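Local coordinates for Low molecular weight phosphotyrosine protein phosphatase (Vibrio cholerae, PDB 6U1P), which probably removes phosphate from phosphotyrosine in proteins, as a low molecular weight protein tyrosine phosphatase that is linked to control of exopolysaccharide biosynthesis and biofilm formation, at residues K108-L111 and F112-A116. Residues are numbered along the deposited sequence; the frame is centred on the assembly and turned at random.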
loop_
_atom_site.group_PDB
_atom_site.type_symbol
_atom_site.label_atom_id
_atom_site.label_comp_id
_atom_site.label_asym_id
_atom_site.label_seq_id
_atom_site.Cartn_x
_atom_site.Cartn_y
_atom_site.Cartn_z
ATOM N N LYS B 108 27.879 -14.365 10.168
ATOM C CA LYS B 108 26.923 -13.548 10.908
ATOM C C LYS B 108 25.627 -13.324 10.140
ATOM O O LYS B 108 24.722 -12.675 10.671
ATOM C CB LYS B 108 27.553 -12.194 11.285
ATOM C CG LYS B 108 29.029 -12.293 11.718
ATOM C CD LYS B 108 29.393 -11.284 12.807
ATOM C CE LYS B 108 30.234 -10.121 12.285
ATOM N NZ LYS B 108 30.717 -9.202 13.376
ATOM N N LEU B 109 25.513 -13.843 8.918
ATOM C CA LEU B 109 24.360 -13.606 8.059
ATOM C C LEU B 109 23.375 -14.759 8.184
ATOM O O LEU B 109 23.770 -15.927 8.175
ATOM C CB LEU B 109 24.797 -13.456 6.600
ATOM C CG LEU B 109 25.157 -12.061 6.091
ATOM C CD1 LEU B 109 26.003 -11.294 7.094
ATOM C CD2 LEU B 109 25.874 -12.161 4.759
ATOM N N ALA B 110 22.089 -14.426 8.271
ATOM C CA ALA B 110 21.048 -15.438 8.387
ATOM C C ALA B 110 19.697 -14.804 8.071
ATOM O O ALA B 110 19.544 -13.578 8.103
ATOM C CB ALA B 110 21.041 -16.083 9.778
ATOM N N LEU B 111 18.723 -15.655 7.740
ATOM C CA LEU B 111 17.365 -15.189 7.503
ATOM C C LEU B 111 16.662 -14.891 8.822
ATOM O O LEU B 111 16.849 -15.602 9.818
ATOM C CB LEU B 111 16.588 -16.216 6.675
ATOM C CG LEU B 111 17.103 -16.347 5.233
ATOM C CD1 LEU B 111 16.679 -17.645 4.546
ATOM C CD2 LEU B 111 16.652 -15.146 4.416
ATOM N N PHE B 112 15.861 -13.818 8.819
ATOM C CA PHE B 112 15.180 -13.359 10.031
ATOM C C PHE B 112 14.330 -14.455 10.652
ATOM O O PHE B 112 14.264 -14.571 11.883
ATOM C CB PHE B 112 14.305 -12.144 9.729
ATOM C CG PHE B 112 13.627 -11.563 10.947
ATOM C CD1 PHE B 112 14.317 -10.722 11.813
ATOM C CD2 PHE B 112 12.295 -11.848 11.222
ATOM C CE1 PHE B 112 13.689 -10.165 12.930
ATOM C CE2 PHE B 112 11.655 -11.297 12.342
ATOM C CZ PHE B 112 12.358 -10.456 13.199
ATOM N N LEU B 113 13.661 -15.260 9.822
ATOM C CA LEU B 113 12.768 -16.302 10.318
ATOM C C LEU B 113 13.490 -17.596 10.708
ATOM O O LEU B 113 12.816 -18.592 10.994
ATOM C CB LEU B 113 11.719 -16.628 9.255
ATOM C CG LEU B 113 10.686 -15.545 8.974
ATOM C CD1 LEU B 113 9.722 -16.013 7.908
ATOM C CD2 LEU B 113 9.959 -15.176 10.247
ATOM N N SER B 114 14.825 -17.604 10.759
ATOM C CA SER B 114 15.554 -18.863 10.908
ATOM C C SER B 114 15.368 -19.541 12.267
ATOM O O SER B 114 15.595 -20.751 12.363
ATOM C CB SER B 114 17.045 -18.651 10.652
ATOM O OG SER B 114 17.596 -17.754 11.593
ATOM N N LYS B 115 15.000 -18.814 13.324
ATOM C CA LYS B 115 14.825 -19.455 14.625
ATOM C C LYS B 115 13.368 -19.744 14.969
ATOM O O LYS B 115 13.103 -20.421 15.971
ATOM C CB LYS B 115 15.459 -18.611 15.737
ATOM C CG LYS B 115 16.967 -18.451 15.621
ATOM C CD LYS B 115 17.702 -19.718 15.997
ATOM C CE LYS B 115 19.177 -19.442 16.237
ATOM N NZ LYS B 115 20.031 -20.131 15.233
ATOM N N ALA B 116 12.425 -19.259 14.171
ATOM C CA ALA B 116 11.015 -19.557 14.375
ATOM C C ALA B 116 10.681 -20.906 13.760
ATOM O O ALA B 116 10.963 -21.143 12.585
ATOM C CB ALA B 116 10.140 -18.471 13.756
#
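Ala110 comes first along the strand to meet the turn: its CB lies 4.2 Å from OG of Ser114, a loose approach that brings the methyl beside the hydroxyl. Its backbone bonds to Ile86 and Ala88, so this part of the strand is held by the neighbouring strand 85-88. Leu111 carries the real junction. Its carbonyl oxygen takes two hydrogen bonds from one residue. Ser114 OG donates to Leu111 O over 2.9 Å and meets the C=O nearly end-on, at 164°. Ser114 N donates to Leu111 O over 3.0 Å, from well above the carbonyl plane and with a moderately bent N-H...O angle of 149°. What lets the hydroxyl reach back is the first torsion of Ser114, chi1 62°, which sets OG between its own N and carbonyl carbon. The Leu111 side chain leads away from the turn and packs on Arg91 and Leu94 of helix 91-100. Phe112, with CG anti to its N, sends its ring instead to Ala22 and Leu26 of helix 18-32 and to Leu148 of the second subunit. Leu113 also reaches that subunit, packing on its Leu140. A longer backbone bond, Ala116 N to Leu113 O at 3.3 Å, closes a second turn. The side chain of Phe112 stands about 8 Å from that of Arg18, a predicted active-site residue. The result is two overlapping type I beta turns, 111-114 and 113-116, each closed by an i to i+3 backbone bond, here where the edge strand 109-111 leaves the four-stranded parallel sheet of the low molecular weight phosphatase fold.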